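Long-range contact in glycosyl hydrolase, family 38 (Enterococcus faecalis, PDB 5KBP), which probably hydrolyses alpha-mannosidic linkages in carbohydrates, as a bacterial alpha-mannosidase of glycoside hydrolase family 38: residues A[200-211]-A[242-253]. Sequence-based numbering, arbitrary orientation.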
# COMPACT_ATOMS: atom_id res chain seq x y z
N ILE A 200 -15.92 33.83 -8.55
CA ILE A 200 -16.24 35.23 -8.82
C ILE A 200 -17.36 35.28 -9.86
O ILE A 200 -17.21 34.71 -10.95
CB ILE A 200 -15.00 36.01 -9.30
CG1 ILE A 200 -13.92 36.00 -8.21
CG2 ILE A 200 -15.39 37.43 -9.67
CD1 ILE A 200 -12.62 36.64 -8.65
N PRO A 201 -18.48 35.93 -9.56
CA PRO A 201 -19.59 35.97 -10.53
C PRO A 201 -19.20 36.70 -11.80
O PRO A 201 -18.57 37.76 -11.77
CB PRO A 201 -20.69 36.72 -9.77
CG PRO A 201 -20.36 36.53 -8.33
CD PRO A 201 -18.86 36.51 -8.27
N SER A 202 -19.59 36.12 -12.94
CA SER A 202 -19.42 36.74 -14.24
C SER A 202 -20.72 37.34 -14.77
O SER A 202 -20.87 37.52 -15.99
CB SER A 202 -18.85 35.73 -15.24
OG SER A 202 -19.74 34.64 -15.42
N GLU A 203 -21.68 37.62 -13.89
CA GLU A 203 -22.92 38.28 -14.25
C GLU A 203 -23.06 39.56 -13.42
O GLU A 203 -22.61 39.63 -12.28
CB GLU A 203 -24.13 37.37 -14.03
CG GLU A 203 -24.16 36.16 -14.95
CD GLU A 203 -24.07 36.54 -16.42
OE1 GLU A 203 -23.20 35.98 -17.13
OE2 GLU A 203 -24.86 37.39 -16.86
N LYS A 204 -23.71 40.56 -14.02
CA LYS A 204 -23.70 41.91 -13.47
C LYS A 204 -24.27 41.95 -12.06
O LYS A 204 -23.60 42.40 -11.12
CB LYS A 204 -24.47 42.86 -14.39
CG LYS A 204 -24.55 44.29 -13.89
CD LYS A 204 -25.30 45.18 -14.86
CE LYS A 204 -25.28 46.63 -14.42
NZ LYS A 204 -25.89 46.80 -13.07
N GLU A 205 -25.51 41.49 -11.90
CA GLU A 205 -26.19 41.62 -10.61
C GLU A 205 -25.47 40.83 -9.52
O GLU A 205 -25.27 41.32 -8.41
CB GLU A 205 -27.64 41.17 -10.73
CG GLU A 205 -28.51 42.08 -11.58
CD GLU A 205 -28.43 43.53 -11.14
OE1 GLU A 205 -28.01 44.38 -11.95
OE2 GLU A 205 -28.79 43.82 -9.98
N ALA A 206 -25.08 39.59 -9.83
CA ALA A 206 -24.39 38.77 -8.84
C ALA A 206 -23.02 39.35 -8.49
O ALA A 206 -22.57 39.23 -7.35
CB ALA A 206 -24.24 37.34 -9.36
N ALA A 207 -22.35 39.98 -9.46
CA ALA A 207 -21.02 40.52 -9.20
C ALA A 207 -21.08 41.71 -8.25
O ALA A 207 -20.18 41.89 -7.42
CB ALA A 207 -20.36 40.93 -10.52
N ILE A 208 -22.14 42.52 -8.34
CA ILE A 208 -22.24 43.71 -7.49
C ILE A 208 -22.36 43.31 -6.03
O ILE A 208 -21.59 43.78 -5.18
CB ILE A 208 -23.44 44.58 -7.93
CG1 ILE A 208 -23.21 45.11 -9.35
CG2 ILE A 208 -23.66 45.72 -6.95
CD1 ILE A 208 -24.43 45.80 -9.94
N ALA A 209 -23.32 42.44 -5.71
CA ALA A 209 -23.47 41.98 -4.33
C ALA A 209 -22.24 41.21 -3.86
O ALA A 209 -21.91 41.23 -2.67
CB ALA A 209 -24.72 41.11 -4.20
N PHE A 210 -21.55 40.52 -4.78
CA PHE A 210 -20.35 39.79 -4.41
C PHE A 210 -19.24 40.75 -3.99
O PHE A 210 -18.72 40.66 -2.87
CB PHE A 210 -19.89 38.91 -5.58
CG PHE A 210 -18.63 38.14 -5.31
CD1 PHE A 210 -18.69 36.89 -4.71
CD2 PHE A 210 -17.40 38.64 -5.68
CE1 PHE A 210 -17.53 36.17 -4.47
CE2 PHE A 210 -16.24 37.93 -5.45
CZ PHE A 210 -16.30 36.69 -4.84
N TRP A 211 -18.87 41.67 -4.87
CA TRP A 211 -17.72 42.54 -4.60
C TRP A 211 -18.01 43.55 -3.50
O TRP A 211 -17.11 43.89 -2.73
CB TRP A 211 -17.29 43.25 -5.88
CG TRP A 211 -16.60 42.34 -6.85
CD1 TRP A 211 -17.05 41.97 -8.08
CD2 TRP A 211 -15.34 41.68 -6.67
NE1 TRP A 211 -16.15 41.12 -8.68
CE2 TRP A 211 -15.09 40.93 -7.83
CE3 TRP A 211 -14.40 41.66 -5.64
CZ2 TRP A 211 -13.94 40.16 -7.99
CZ3 TRP A 211 -13.26 40.89 -5.80
CH2 TRP A 211 -13.04 40.16 -6.97
N ILE A 242 -12.80 32.92 -15.31
CA ILE A 242 -12.17 33.89 -14.41
C ILE A 242 -11.77 35.15 -15.18
O ILE A 242 -11.80 36.25 -14.62
CB ILE A 242 -10.98 33.25 -13.68
CG1 ILE A 242 -10.42 34.21 -12.62
CG2 ILE A 242 -9.89 32.84 -14.67
CD1 ILE A 242 -11.42 34.57 -11.54
N THR A 243 -11.41 35.01 -16.45
CA THR A 243 -11.04 36.18 -17.25
C THR A 243 -12.25 37.09 -17.48
O THR A 243 -12.14 38.32 -17.37
CB THR A 243 -10.43 35.74 -18.58
OG1 THR A 243 -9.06 35.37 -18.38
CG2 THR A 243 -10.52 36.84 -19.62
N LYS A 244 -13.40 36.50 -17.80
CA LYS A 244 -14.61 37.29 -18.01
C LYS A 244 -15.04 38.00 -16.74
O LYS A 244 -15.42 39.18 -16.77
CB LYS A 244 -15.73 36.39 -18.54
CG LYS A 244 -17.07 37.10 -18.72
CD LYS A 244 -18.13 36.12 -19.20
CE LYS A 244 -19.47 36.80 -19.39
NZ LYS A 244 -20.50 35.85 -19.88
N ALA A 245 -15.01 37.30 -15.60
CA ALA A 245 -15.48 37.89 -14.35
C ALA A 245 -14.60 39.05 -13.91
O ALA A 245 -15.09 40.03 -13.33
CB ALA A 245 -15.54 36.82 -13.26
N ILE A 246 -13.29 38.97 -14.17
CA ILE A 246 -12.38 40.03 -13.76
C ILE A 246 -12.60 41.28 -14.60
O ILE A 246 -12.56 42.41 -14.09
CB ILE A 246 -10.93 39.53 -13.82
CG1 ILE A 246 -10.69 38.48 -12.74
CG2 ILE A 246 -9.95 40.69 -13.66
CD1 ILE A 246 -9.29 37.91 -12.73
N ALA A 247 -12.82 41.10 -15.91
CA ALA A 247 -13.10 42.25 -16.77
C ALA A 247 -14.42 42.91 -16.40
O ALA A 247 -14.54 44.14 -16.47
CB ALA A 247 -13.10 41.82 -18.24
N LEU A 248 -15.42 42.12 -16.02
CA LEU A 248 -16.68 42.68 -15.57
C LEU A 248 -16.50 43.50 -14.29
O LEU A 248 -17.12 44.55 -14.13
CB LEU A 248 -17.71 41.57 -15.34
CG LEU A 248 -19.03 41.98 -14.69
CD1 LEU A 248 -19.83 42.90 -15.60
CD2 LEU A 248 -19.84 40.75 -14.29
N ALA A 249 -15.64 43.03 -13.39
CA ALA A 249 -15.41 43.75 -12.14
C ALA A 249 -14.75 45.11 -12.40
O ALA A 249 -15.13 46.11 -11.79
CB ALA A 249 -14.55 42.91 -11.19
N ASN A 250 -13.76 45.15 -13.29
CA ASN A 250 -13.16 46.42 -13.67
C ASN A 250 -14.17 47.35 -14.32
O ASN A 250 -14.08 48.57 -14.19
CB ASN A 250 -11.97 46.20 -14.60
CG ASN A 250 -10.75 45.64 -13.89
OD1 ASN A 250 -10.35 46.15 -12.84
ND2 ASN A 250 -10.16 44.59 -14.45
N GLU A 251 -15.15 46.78 -15.03
CA GLU A 251 -16.17 47.59 -15.68
C GLU A 251 -17.17 48.15 -14.66
O GLU A 251 -17.62 49.29 -14.80
CB GLU A 251 -16.89 46.75 -16.73
CG GLU A 251 -18.19 47.35 -17.26
CD GLU A 251 -19.01 46.34 -18.04
OE1 GLU A 251 -18.54 45.20 -18.22
OE2 GLU A 251 -20.13 46.69 -18.47
N LEU A 252 -17.49 47.37 -13.63
CA LEU A 252 -18.54 47.78 -12.70
C LEU A 252 -18.02 48.71 -11.61
O LEU A 252 -18.74 49.62 -11.19
CB LEU A 252 -19.20 46.55 -12.07
CG LEU A 252 -19.96 45.63 -13.03
CD1 LEU A 252 -20.83 44.64 -12.26
CD2 LEU A 252 -20.79 46.44 -14.01
N PHE A 253 -16.80 48.50 -11.13
CA PHE A 253 -16.30 49.25 -9.99
C PHE A 253 -15.14 50.16 -10.39
O PHE A 253 -13.99 49.70 -10.49
CB PHE A 253 -15.87 48.30 -8.87
CG PHE A 253 -17.01 47.52 -8.28
CD1 PHE A 253 -17.75 48.04 -7.23
CD2 PHE A 253 -17.37 46.28 -8.79
CE1 PHE A 253 -18.81 47.33 -6.69
CE2 PHE A 253 -18.43 45.57 -8.26
CZ PHE A 253 -19.15 46.10 -7.21
O HOH W 1 -16.92 40.16 -11.27
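Ile242 starts the contact at the first turn of helix 242-252: its CD1 meets CD1 of Ile200 at 3.8 Å, the two side chains slanting across each other next to strands 7-13 and 226-231. Two residues on, Lys244 runs out fully extended along Ser202, its CD against the serine CB, and brings NZ to 3.9 Å from Glu203 OE1, a long salt bridge between two exposed side chains. Ser202 OG itself turns to Asp241, just ahead of the helix. Ala245 sits where the backbones come closest, with 4.1 Å between its CA and that of Ser202; its methyl group presses on the carbonyl oxygens of Ile200 and Pro201 and on CG2 of Ile200. Beside it a water bridges the segments, donating to Pro201 O and Ala245 O and accepting from Trp211 NE1 at 2.9 Å in the plane of the indole, so one water holds two carbonyl oxygens and the indole N-H together. Leu248, with CG anti to its backbone N (chi1 172°), lays CD2 along the backbone of Glu203, between the carbonyl carbons of Ser202 and Glu203, and against Ala207 CB. Ala249 CB approaches Trp211 NE1 to 3.5 Å. Leu252 then puts CD1 among Lys204 O, Ala207 CB and Ile208 CG1, crossing Ile208 nearly at right angles. Phe253, the first residue beyond the helix, brings CE2 to 3.5 Å from Trp211 CB, while its ring edge faces Ile208 CA; the Trp211 and Phe253 rings meet obliquely, planes at 71°. Phe253 also belongs to a calcium site, empty in this chain, together with nearby Tyr256. Helices 204-211 and 242-252 cross at -73°, packing helix on helix beside strands 7-13, 226-231 and 256-260 in the N-terminal alpha/beta domain of family 38 glycosidases.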